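Local coordinates for periplasmic binding protein (Sulfurospirillum deleyianum, PDB 4PAG) that probably captures a solute in the periplasm and passes it to an ABC transporter, as binding proteins of the iron-siderophore and vitamin B12 family do, at residues 45-50 with 76-81; 156-161 with 283-288; 202-207 with 213-218; 304-307 with 311-314. One frame throughout, in Å; residues are numbered along the deposited sequence.

Contact 1. Residues 45-50 with 76-81; sequences VNSPQT and GNNIPN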
loop_
_atom_site.group_PDB
_atom_site.type_symbol
_atom_site.label_atom_id
_atom_site.label_comp_id
_atom_site.label_asym_id
_atom_site.label_seq_id
_atom_site.Cartn_x
_atom_site.Cartn_y
_atom_site.Cartn_z
ATOM N N VAL A 45 -12.903 1.215 10.668
ATOM C CA VAL A 45 -11.548 1.074 10.149
ATOM C C VAL A 45 -10.825 -0.009 10.970
ATOM O O VAL A 45 -11.356 -0.501 11.979
ATOM C CB VAL A 45 -10.769 2.416 10.175
ATOM C CG1 VAL A 45 -11.389 3.412 9.206
ATOM C CG2 VAL A 45 -10.713 3.012 11.576
ATOM N N ASN A 46 -9.627 -0.389 10.532
ATOM C CA ASN A 46 -8.872 -1.462 11.178
ATOM C C ASN A 46 -7.882 -0.932 12.208
ATOM O O ASN A 46 -7.647 -1.574 13.230
ATOM C CB ASN A 46 -8.124 -2.292 10.131
ATOM C CG ASN A 46 -9.022 -2.745 9.009
ATOM O OD1 ASN A 46 -8.957 -2.212 7.902
ATOM N ND2 ASN A 46 -9.900 -3.701 9.297
ATOM N N SER A 47 -7.303 0.229 11.908
ATOM C CA SER A 47 -6.299 0.895 12.733
ATOM C C SER A 47 -6.671 2.376 12.868
ATOM O O SER A 47 -7.504 2.876 12.108
ATOM C CB SER A 47 -4.926 0.807 12.057
ATOM O OG SER A 47 -4.512 -0.531 11.885
ATOM N N PRO A 48 -6.045 3.088 13.817
ATOM C CA PRO A 48 -6.258 4.536 13.915
ATOM C C PRO A 48 -5.991 5.217 12.583
ATOM O O PRO A 48 -5.000 4.904 11.915
ATOM C CB PRO A 48 -5.223 4.980 14.956
ATOM C CG PRO A 48 -4.921 3.765 15.752
ATOM C CD PRO A 48 -5.130 2.583 14.860
ATOM N N GLN A 49 -6.864 6.141 12.201
ATOM C CA GLN A 49 -6.799 6.771 10.880
ATOM C C GLN A 49 -5.506 7.569 10.666
ATOM O O GLN A 49 -4.999 7.656 9.544
ATOM C CB GLN A 49 -8.009 7.677 10.669
ATOM C CG GLN A 49 -9.313 6.925 10.470
ATOM C CD GLN A 49 -10.055 6.622 11.759
ATOM O OE1 GLN A 49 -9.449 6.396 12.822
ATOM N NE2 GLN A 49 -11.384 6.601 11.670
ATOM N N THR A 50 -4.989 8.159 11.740
ATOM C CA THR A 50 -3.687 8.802 11.717
ATOM C C THR A 50 -2.786 8.008 12.634
ATOM O O THR A 50 -3.120 7.770 13.795
ATOM C CB THR A 50 -3.736 10.251 12.220
ATOM O OG1 THR A 50 -4.247 10.268 13.555
ATOM C CG2 THR A 50 -4.624 11.076 11.348
ATOM N N GLY A 76 -0.606 -7.485 10.436
ATOM C CA GLY A 76 0.508 -7.361 11.381
ATOM C C GLY A 76 0.241 -6.428 12.553
ATOM O O GLY A 76 -0.221 -5.294 12.366
ATOM N N ASN A 77 0.523 -6.912 13.763
ATOM C CA ASN A 77 0.368 -6.125 14.990
ATOM C C ASN A 77 -1.083 -5.707 15.267
ATOM O O ASN A 77 -1.334 -4.661 15.880
ATOM C CB ASN A 77 1.284 -4.894 14.955
ATOM C CG ASN A 77 2.736 -5.260 14.730
ATOM O OD1 ASN A 77 3.306 -4.971 13.676
ATOM N ND2 ASN A 77 3.340 -5.912 15.716
ATOM N N ASN A 78 -2.030 -6.526 14.815
ATOM C CA ASN A 78 -3.446 -6.288 15.087
ATOM C C ASN A 78 -4.236 -7.602 15.126
ATOM O O ASN A 78 -3.761 -8.651 14.681
ATOM C CB ASN A 78 -4.030 -5.326 14.038
ATOM C CG ASN A 78 -5.056 -4.361 14.617
ATOM O OD1 ASN A 78 -5.437 -4.451 15.780
ATOM N ND2 ASN A 78 -5.500 -3.422 13.799
ATOM N N ILE A 79 -5.443 -7.528 15.680
ATOM C CA ILE A 79 -6.347 -8.676 15.811
ATOM C C ILE A 79 -7.776 -8.137 15.619
ATOM O O ILE A 79 -8.028 -6.976 15.931
ATOM C CB ILE A 79 -6.169 -9.340 17.203
ATOM C CG1 ILE A 79 -6.988 -10.631 17.306
ATOM C CG2 ILE A 79 -6.521 -8.363 18.327
ATOM C CD1 ILE A 79 -6.705 -11.454 18.545
ATOM N N PRO A 80 -8.704 -8.947 15.072
ATOM C CA PRO A 80 -10.059 -8.417 14.867
ATOM C C PRO A 80 -10.911 -8.353 16.136
ATOM O O PRO A 80 -10.777 -9.202 17.013
ATOM C CB PRO A 80 -10.676 -9.417 13.886
ATOM C CG PRO A 80 -9.974 -10.689 14.196
ATOM C CD PRO A 80 -8.555 -10.280 14.459
ATOM N N ASN A 81 -11.782 -7.350 16.216
ATOM C CA ASN A 81 -12.819 -7.302 17.250
ATOM C C ASN A 81 -14.055 -8.049 16.742
ATOM O O ASN A 81 -14.990 -7.443 16.217
ATOM C CB ASN A 81 -13.163 -5.851 17.597
ATOM C CG ASN A 81 -14.042 -5.730 18.826
ATOM O OD1 ASN A 81 -14.704 -6.684 19.243
ATOM N ND2 ASN A 81 -14.068 -4.539 19.404
#

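Contact 2. Residues 156-161 with 283-288; sequences DELKTF and WIASKL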
loop_
_atom_site.group_PDB
_atom_site.type_symbol
_atom_site.label_atom_id
_atom_site.label_comp_id
_atom_site.label_asym_id
_atom_site.label_seq_id
_atom_site.Cartn_x
_atom_site.Cartn_y
_atom_site.Cartn_z
ATOM N N ASP A 156 0.824 -0.093 -16.692
ATOM C CA ASP A 156 1.355 -0.434 -18.021
ATOM C C ASP A 156 2.545 0.452 -18.394
ATOM O O ASP A 156 3.537 -0.032 -18.929
ATOM C CB ASP A 156 0.262 -0.311 -19.091
ATOM C CG ASP A 156 -0.796 -1.406 -18.988
ATOM O OD1 ASP A 156 -0.601 -2.377 -18.222
ATOM O OD2 ASP A 156 -1.834 -1.295 -19.682
ATOM N N GLU A 157 2.440 1.747 -18.116
ATOM C CA GLU A 157 3.543 2.678 -18.365
ATOM C C GLU A 157 4.795 2.275 -17.606
ATOM O O GLU A 157 5.899 2.315 -18.146
ATOM C CB GLU A 157 3.169 4.097 -17.941
ATOM C CG GLU A 157 2.192 4.794 -18.860
ATOM C CD GLU A 157 1.676 6.087 -18.266
ATOM O OE1 GLU A 157 1.822 6.291 -17.035
ATOM O OE2 GLU A 157 1.128 6.906 -19.031
ATOM N N LEU A 158 4.617 1.925 -16.339
ATOM C CA LEU A 158 5.739 1.528 -15.501
ATOM C C LEU A 158 6.362 0.225 -15.989
ATOM O O LEU A 158 7.587 0.113 -16.045
ATOM C CB LEU A 158 5.319 1.395 -14.033
ATOM C CG LEU A 158 6.466 1.112 -13.050
ATOM C CD1 LEU A 158 7.486 2.243 -13.045
ATOM C CD2 LEU A 158 5.895 0.892 -11.661
ATOM N N LYS A 159 5.519 -0.745 -16.342
ATOM C CA LYS A 159 5.991 -2.039 -16.858
ATOM C C LYS A 159 6.834 -1.885 -18.120
ATOM O O LYS A 159 7.888 -2.507 -18.260
ATOM C CB LYS A 159 4.812 -2.961 -17.153
ATOM C CG LYS A 159 5.217 -4.385 -17.497
ATOM C CD LYS A 159 4.018 -5.271 -17.807
ATOM C CE LYS A 159 4.458 -6.726 -17.900
ATOM N NZ LYS A 159 3.515 -7.569 -18.682
ATOM N N THR A 160 6.359 -1.053 -19.033
ATOM C CA THR A 160 7.069 -0.787 -20.269
ATOM C C THR A 160 8.395 -0.078 -19.993
ATOM O O THR A 160 9.417 -0.454 -20.557
ATOM C CB THR A 160 6.190 0.014 -21.241
ATOM O OG1 THR A 160 5.038 -0.776 -21.561
ATOM C CG2 THR A 160 6.936 0.331 -22.527
ATOM N N PHE A 161 8.392 0.914 -19.107
ATOM C CA PHE A 161 9.641 1.584 -18.729
ATOM C C PHE A 161 10.661 0.627 -18.078
ATOM O O PHE A 161 11.828 0.589 -18.477
ATOM C CB PHE A 161 9.391 2.781 -17.807
ATOM C CG PHE A 161 10.649 3.330 -17.199
ATOM C CD1 PHE A 161 11.586 3.961 -17.995
ATOM C CD2 PHE A 161 10.921 3.164 -15.849
ATOM C CE1 PHE A 161 12.758 4.451 -17.457
ATOM C CE2 PHE A 161 12.101 3.643 -15.308
ATOM C CZ PHE A 161 13.018 4.291 -16.116
ATOM N N TRP A 283 6.778 6.957 -8.149
ATOM C CA TRP A 283 7.650 7.780 -7.308
ATOM C C TRP A 283 8.994 7.086 -7.069
ATOM O O TRP A 283 10.061 7.700 -7.243
ATOM C CB TRP A 283 6.960 8.111 -5.987
ATOM C CG TRP A 283 7.846 8.815 -5.015
ATOM C CD1 TRP A 283 8.191 10.138 -5.033
ATOM C CD2 TRP A 283 8.507 8.244 -3.886
ATOM N NE1 TRP A 283 9.018 10.423 -3.983
ATOM C CE2 TRP A 283 9.238 9.278 -3.265
ATOM C CE3 TRP A 283 8.562 6.959 -3.339
ATOM C CZ2 TRP A 283 9.999 9.071 -2.119
ATOM C CZ3 TRP A 283 9.334 6.751 -2.208
ATOM C CH2 TRP A 283 10.039 7.806 -1.609
ATOM N N ILE A 284 8.949 5.810 -6.689
ATOM C CA ILE A 284 10.179 5.011 -6.546
ATOM C C ILE A 284 11.004 4.984 -7.851
ATOM O O ILE A 284 12.229 5.188 -7.824
ATOM C CB ILE A 284 9.886 3.557 -6.096
ATOM C CG1 ILE A 284 9.371 3.529 -4.651
ATOM C CG2 ILE A 284 11.135 2.699 -6.181
ATOM C CD1 ILE A 284 8.699 2.222 -4.283
ATOM N N ALA A 285 10.352 4.718 -8.981
ATOM C CA ALA A 285 11.056 4.681 -10.273
ATOM C C ALA A 285 11.770 6.003 -10.576
ATOM O O ALA A 285 12.907 6.013 -11.079
ATOM C CB ALA A 285 10.091 4.332 -11.399
ATOM N N SER A 286 11.107 7.109 -10.251
ATOM C CA SER A 286 11.669 8.449 -10.446
ATOM C C SER A 286 12.939 8.653 -9.615
ATOM O O SER A 286 13.839 9.374 -10.030
ATOM C CB SER A 286 10.642 9.542 -10.121
ATOM O OG SER A 286 10.482 9.740 -8.717
ATOM N N LYS A 287 13.009 8.014 -8.453
ATOM C CA LYS A 287 14.192 8.101 -7.600
ATOM C C LYS A 287 15.287 7.111 -8.021
ATOM O O LYS A 287 16.464 7.426 -7.916
ATOM C CB LYS A 287 13.811 7.875 -6.134
ATOM C CG LYS A 287 12.810 8.877 -5.568
ATOM C CD LYS A 287 13.238 10.328 -5.773
ATOM C CE LYS A 287 12.260 11.285 -5.113
ATOM N NZ LYS A 287 12.386 12.645 -5.694
ATOM N N LEU A 288 14.903 5.927 -8.492
ATOM C CA LEU A 288 15.873 4.925 -8.957
ATOM C C LEU A 288 16.530 5.299 -10.300
ATOM O O LEU A 288 17.678 4.946 -10.554
ATOM C CB LEU A 288 15.199 3.559 -9.087
ATOM C CG LEU A 288 14.586 2.919 -7.836
ATOM C CD1 LEU A 288 13.986 1.559 -8.202
ATOM C CD2 LEU A 288 15.599 2.776 -6.715
#

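Contact 3. Residues 202-207 with 213-218; sequences LVHKCV and GLQEVS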
loop_
_atom_site.group_PDB
_atom_site.type_symbol
_atom_site.label_atom_id
_atom_site.label_comp_id
_atom_site.label_asym_id
_atom_site.label_seq_id
_atom_site.Cartn_x
_atom_site.Cartn_y
_atom_site.Cartn_z
ATOM N N LEU A 202 16.650 -5.044 -5.128
ATOM C CA LEU A 202 16.575 -5.002 -3.670
ATOM C C LEU A 202 17.736 -5.797 -3.068
ATOM O O LEU A 202 17.901 -6.974 -3.359
ATOM C CB LEU A 202 15.233 -5.555 -3.205
ATOM C CG LEU A 202 14.064 -4.580 -3.279
ATOM C CD1 LEU A 202 12.740 -5.330 -3.242
ATOM C CD2 LEU A 202 14.142 -3.584 -2.127
ATOM N N VAL A 203 18.540 -5.157 -2.225
ATOM C CA VAL A 203 19.828 -5.745 -1.846
ATOM C C VAL A 203 19.771 -6.956 -0.908
ATOM O O VAL A 203 20.674 -7.788 -0.949
ATOM C CB VAL A 203 20.801 -4.696 -1.270
ATOM C CG1 VAL A 203 21.169 -3.704 -2.358
ATOM C CG2 VAL A 203 20.213 -3.985 -0.054
ATOM N N HIS A 204 18.737 -7.046 -0.072
ATOM C CA HIS A 204 18.596 -8.143 0.885
ATOM C C HIS A 204 17.750 -9.270 0.260
ATOM O O HIS A 204 16.546 -9.107 0.019
ATOM C CB HIS A 204 17.971 -7.621 2.183
ATOM C CG HIS A 204 18.014 -8.587 3.327
ATOM N ND1 HIS A 204 19.186 -8.971 3.945
ATOM C CD2 HIS A 204 17.015 -9.220 3.985
ATOM C CE1 HIS A 204 18.906 -9.817 4.924
ATOM N NE2 HIS A 204 17.595 -9.987 4.968
ATOM N N LYS A 205 18.396 -10.405 0.001
ATOM C CA LYS A 205 17.804 -11.498 -0.776
ATOM C C LYS A 205 17.255 -12.607 0.123
ATOM O O LYS A 205 18.011 -13.295 0.804
ATOM C CB LYS A 205 18.835 -12.094 -1.741
ATOM C CG LYS A 205 19.559 -11.078 -2.616
ATOM C CD LYS A 205 18.589 -10.313 -3.497
ATOM C CE LYS A 205 19.284 -9.603 -4.643
ATOM N NZ LYS A 205 18.301 -8.781 -5.407
ATOM N N CYS A 206 15.937 -12.768 0.119
ATOM C CA CYS A 206 15.261 -13.855 0.850
ATOM C C CYS A 206 13.783 -13.825 0.481
ATOM O O CYS A 206 13.369 -13.001 -0.339
ATOM C CB CYS A 206 15.428 -13.727 2.378
ATOM S SG CYS A 206 15.216 -12.062 3.075
ATOM N N VAL A 207 13.002 -14.729 1.070
ATOM C CA VAL A 207 11.547 -14.747 0.901
ATOM C C VAL A 207 10.893 -14.492 2.256
ATOM O O VAL A 207 11.199 -15.153 3.250
ATOM C CB VAL A 207 11.038 -16.088 0.316
ATOM C CG1 VAL A 207 9.519 -16.079 0.175
ATOM C CG2 VAL A 207 11.667 -16.351 -1.044
ATOM N N GLY A 213 7.302 -8.926 8.435
ATOM C CA GLY A 213 8.596 -8.752 7.772
ATOM C C GLY A 213 9.631 -8.226 8.752
ATOM O O GLY A 213 9.898 -8.859 9.761
ATOM N N LEU A 214 10.198 -7.056 8.469
ATOM C CA LEU A 214 11.196 -6.427 9.345
ATOM C C LEU A 214 12.393 -7.348 9.648
ATOM O O LEU A 214 12.690 -7.662 10.793
ATOM C CB LEU A 214 10.531 -5.899 10.626
ATOM C CG LEU A 214 9.412 -4.869 10.402
ATOM C CD1 LEU A 214 8.679 -4.563 11.707
ATOM C CD2 LEU A 214 9.925 -3.580 9.754
ATOM N N GLN A 215 13.076 -7.761 8.584
ATOM C CA GLN A 215 14.280 -8.585 8.674
ATOM C C GLN A 215 15.350 -7.758 9.355
ATOM O O GLN A 215 15.474 -6.574 9.059
ATOM C CB GLN A 215 14.770 -8.984 7.278
ATOM C CG GLN A 215 13.699 -9.525 6.325
ATOM C CD GLN A 215 12.890 -10.662 6.907
ATOM O OE1 GLN A 215 11.644 -10.617 6.933
ATOM N NE2 GLN A 215 13.585 -11.701 7.372
ATOM N N GLU A 216 16.120 -8.366 10.254
ATOM C CA GLU A 216 17.187 -7.644 10.958
ATOM C C GLU A 216 18.472 -7.645 10.139
ATOM O O GLU A 216 18.918 -8.696 9.694
ATOM C CB GLU A 216 17.480 -8.281 12.313
ATOM C CG GLU A 216 16.275 -8.405 13.243
ATOM C CD GLU A 216 15.850 -7.092 13.877
ATOM O OE1 GLU A 216 16.544 -6.062 13.706
ATOM O OE2 GLU A 216 14.811 -7.094 14.564
ATOM N N VAL A 217 19.070 -6.468 9.979
ATOM C CA VAL A 217 20.321 -6.309 9.245
ATOM C C VAL A 217 21.238 -5.364 10.038
ATOM O O VAL A 217 20.773 -4.388 10.617
ATOM C CB VAL A 217 20.061 -5.785 7.813
ATOM C CG1 VAL A 217 19.475 -4.389 7.826
ATOM C CG2 VAL A 217 21.325 -5.804 6.978
ATOM N N SER A 218 22.527 -5.676 10.090
ATOM C CA SER A 218 23.492 -4.822 10.790
ATOM C C SER A 218 23.961 -3.657 9.918
ATOM O O SER A 218 23.849 -3.702 8.689
ATOM C CB SER A 218 24.706 -5.635 11.224
ATOM O OG SER A 218 25.507 -5.965 10.101
HETATM O O HOH W 1 16.328 -11.801 6.577
#

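Contact 4. Residues 304-307 with 311-314; sequences FYQL and VELS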
loop_
_atom_site.group_PDB
_atom_site.type_symbol
_atom_site.label_atom_id
_atom_site.label_comp_id
_atom_site.label_asym_id
_atom_site.label_seq_id
_atom_site.Cartn_x
_atom_site.Cartn_y
_atom_site.Cartn_z
ATOM N N PHE A 304 -3.436 11.680 -9.908
ATOM C CA PHE A 304 -3.821 10.590 -9.020
ATOM C C PHE A 304 -4.656 11.107 -7.836
ATOM O O PHE A 304 -5.720 10.555 -7.521
ATOM C CB PHE A 304 -2.576 9.840 -8.552
ATOM C CG PHE A 304 -2.872 8.630 -7.721
ATOM C CD1 PHE A 304 -3.000 8.744 -6.351
ATOM C CD2 PHE A 304 -3.022 7.380 -8.307
ATOM C CE1 PHE A 304 -3.272 7.642 -5.573
ATOM C CE2 PHE A 304 -3.292 6.268 -7.532
ATOM C CZ PHE A 304 -3.417 6.403 -6.163
ATOM N N TYR A 305 -4.199 12.182 -7.207
ATOM C CA TYR A 305 -4.905 12.730 -6.051
ATOM C C TYR A 305 -6.262 13.318 -6.439
ATOM O O TYR A 305 -7.233 13.214 -5.670
ATOM C CB TYR A 305 -4.035 13.739 -5.277
ATOM C CG TYR A 305 -3.208 13.056 -4.198
ATOM C CD1 TYR A 305 -2.176 12.181 -4.538
ATOM C CD2 TYR A 305 -3.478 13.254 -2.852
ATOM C CE1 TYR A 305 -1.437 11.535 -3.563
ATOM C CE2 TYR A 305 -2.739 12.611 -1.865
ATOM C CZ TYR A 305 -1.723 11.744 -2.225
ATOM O OH TYR A 305 -0.972 11.093 -1.257
ATOM N N GLN A 306 -6.346 13.880 -7.642
ATOM C CA GLN A 306 -7.599 14.462 -8.115
ATOM C C GLN A 306 -8.675 13.401 -8.243
ATOM O O GLN A 306 -9.784 13.582 -7.744
ATOM C CB GLN A 306 -7.412 15.181 -9.454
ATOM C CG GLN A 306 -8.578 16.093 -9.830
ATOM C CD GLN A 306 -9.739 15.389 -10.515
ATOM O OE1 GLN A 306 -9.579 14.341 -11.153
ATOM N NE2 GLN A 306 -10.925 15.989 -10.409
ATOM N N LEU A 307 -8.337 12.293 -8.883
ATOM C CA LEU A 307 -9.305 11.231 -9.162
ATOM C C LEU A 307 -9.572 10.382 -7.923
ATOM O O LEU A 307 -10.737 10.162 -7.551
ATOM C CB LEU A 307 -8.818 10.350 -10.316
ATOM C CG LEU A 307 -9.702 9.146 -10.666
ATOM C CD1 LEU A 307 -11.082 9.604 -11.124
ATOM C CD2 LEU A 307 -9.051 8.275 -11.724
ATOM N N VAL A 311 -8.976 15.705 -4.554
ATOM C CA VAL A 311 -8.194 16.778 -3.948
ATOM C C VAL A 311 -7.268 17.414 -4.978
ATOM O O VAL A 311 -6.551 16.712 -5.690
ATOM C CB VAL A 311 -7.364 16.255 -2.766
ATOM C CG1 VAL A 311 -6.398 17.320 -2.264
ATOM C CG2 VAL A 311 -8.286 15.810 -1.639
ATOM N N GLU A 312 -7.300 18.742 -5.044
ATOM C CA GLU A 312 -6.420 19.522 -5.916
ATOM C C GLU A 312 -5.205 19.922 -5.122
ATOM O O GLU A 312 -5.333 20.436 -4.018
ATOM C CB GLU A 312 -7.120 20.797 -6.369
ATOM C CG GLU A 312 -8.338 20.546 -7.227
ATOM C CD GLU A 312 -7.972 20.129 -8.632
ATOM O OE1 GLU A 312 -6.817 20.377 -9.055
ATOM O OE2 GLU A 312 -8.847 19.562 -9.312
ATOM N N LEU A 313 -4.028 19.708 -5.689
ATOM C CA LEU A 313 -2.787 20.007 -5.006
ATOM C C LEU A 313 -2.104 21.199 -5.653
ATOM O O LEU A 313 -1.895 21.218 -6.867
ATOM C CB LEU A 313 -1.868 18.784 -5.051
ATOM C CG LEU A 313 -2.374 17.553 -4.295
ATOM C CD1 LEU A 313 -1.530 16.345 -4.651
ATOM C CD2 LEU A 313 -2.347 17.798 -2.791
ATOM N N SER A 314 -1.772 22.197 -4.841
ATOM C CA SER A 314 -0.958 23.325 -5.286
ATOM C C SER A 314 0.506 22.899 -5.357
ATOM O O SER A 314 0.877 21.851 -4.834
ATOM C CB SER A 314 -1.080 24.481 -4.301
ATOM O OG SER A 314 -0.459 24.157 -3.068
HETATM O O HOH W 2 -10.995 18.308 -8.231
#

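Contact 1. Residues 45-50 with 76-81
The side chain of N78 is turned to a chi1 of -143°, well off a staggered position, and this brings its amide to the backbone oxygen of N46. S47 keeps OG beside its own backbone N, which leaves the hydroxyl close to the same amide nitrogen. The evidence for a real link is one hydrogen bond, from N78 ND2 to N46 O at 2.9 Å. It is bent, with an N-H...O angle of 135°. N46 O lies near the amide plane of N78, yet ND2 stands 50° out of the carbonyl plane of N46. S47 OG sits 3.6 Å from N78 ND2, a neighbour and not a bonded partner. On the other branch of the amide, N78 OD1 takes a weak bond from I79 N at 3.1 Å, which limits rotation of the group. The acceptor is held too: the buried N46 side chain bonds to S31 through OD1 and to G25 and G72 through ND2. The contact thus links, by a single bent bond, two loops between helices of the N-terminal part, one running on to N55 of the histidine pocket, the other ending at N81, N-cap of helix 82-88, consistent with the two-lobed fold of periplasmic binding proteins.

Contact 2. Residues 156-161 with 283-288
Two helices, 141-163 and 277-288, come nearest within these segments at L158 and A285, whose CA atoms are 8.1 Å apart, and the CB bonds of both residues point into the gap. Because A285 carries nothing beyond CB, the neighbouring helix meets it with longer side chains. L158 has CG anti to its backbone N (chi1 -174°), and its CD1 branch reaches A285 CB at 3.7 Å, a full van der Waals contact. One turn further along, F161 leans in from the same helix. Its CE2 lies 4.4 Å from A285 CB, with the methyl approaching the ring obliquely, so the touch is looser than that of L158. A285 CB is therefore the shared target of a leucine branch and an aromatic ring. L158 also packs on A281 and H282 of helix 277-288, and on L197 of helix 193-197.

Away from the seam, two hydroxyls bond back to their own helix. T160 OG1 bonds to D156 O at 3.1 Å, reaching it from the face opposite to T160 N, and S286 OG bonds W283 O at 2.6 Å. E157 forms a salt bridge with K300.

All three touching residues are buried, and what they exchange is carbon against carbon. Such a contact sets no direction of its own: its fit probably rests on shape, the alanine methyl meeting both the leucine branch and the phenylalanine ring between the two helices.

Contact 3. Residues 202-207 with 213-218
H204 and C206, taken in order along 202-207, are the residues that meet Q215. Ahead of them, L202 ends strand 201-202 and turns its carbonyl to its own segment: K205 NZ bonds L202 O at 2.8 Å, and N201 shares that ammonium. V203 keeps a backbone bond to V173 of the neighbouring strand. H204 then swings its ring across, with CG anti to the backbone N (chi1 -169°). Its NE2 lies 3.8 Å from Q215 CB, and CD2 is in similar reach of the same methylene and of CG. The two side chains cross at about a right angle, while the imidazole and amide planes are only 26° apart. Water 1 sits in the ring plane at the imidazole edge, 2.7 Å from H204 NE2, and accepts from Q215 NE2 at 2.9 Å. The other ring nitrogen, ND1, bonds to Y225 OH of helix 219-225. C206 comes next, its SG 4.4 Å from Q215 CG and joined in a disulfide to C186.

Across these few residues the polar link is indirect. A single water bridges imidazole and amide, while the ring itself packs on the Q215 methylenes CB and CG. With partners on both nitrogens, the ring is gripped at two points, and the disulfide ties the same loop covalently to the chain near strand 183-184, the antiparallel partner of strand 215-216.

Contact 4. Residues 304-307 with 311-314
Y305 and L313 meet where helix 297-309 gives way to helix 315-322, the short helix-to-helix connection of the C-terminal part, in which S314 is the N-cap of the second helix. Their side chains cross obliquely. L313 CD1 is 3.7 Å from Y305 CB and equally close to CG, so the leucine packs against the root of the tyrosine, not against its hydroxyl. That hydroxyl is engaged elsewhere, with S264 O and W268 NE1. With CG anti to the carbonyl carbon (chi1 -65°), L313 places CD1 against Y305, and L313 also touches L318 and F322 of helix 315-322; F322 belongs to the histidine pocket and its ring meets that of Y305 as well.

The backbone closes the turn with a nearly straight bond from V311 N to Y305 O, 3.2 Å long, although the donor stands 43° above the carbonyl plane. Q306 N is close to V311 O but poorly angled, so the contact there is CA-H...O, with V311 O 3.5 Å from Q306 CA.

On the solvent side Q306 and E312 run side by side, pointing the same way, with amide and carboxylate planes 46° apart. E312 OE2 lies 3.5 Å from Q306 CG, and both chains bend at chi2. Water 2 spans their ends, accepting from Q306 NE2 at 3.2 Å and donating to E312 OE2 at 2.7 Å.

From the N terminus, contact 1 comes first, closing a loop of 25 residues that holds helices 57-60 and 63-66. Contact 2 opens on helix 141-163 and closes on helix 277-288, spanning all four strands of the parallel sheet. Contact 3 falls within that span, joining its two segments across only five residues and fastening the edge beyond strand 201-202 to strand 215-216 of the two-stranded antiparallel sheet. Contact 4 follows contact 2 in series, at the bend between helices 297-309 and 315-322. None of the four cross or touch. Contacts 1 and 2 lie on opposite sides of the chain's centre, as do 3 and 4, whose centres are 35 Å apart.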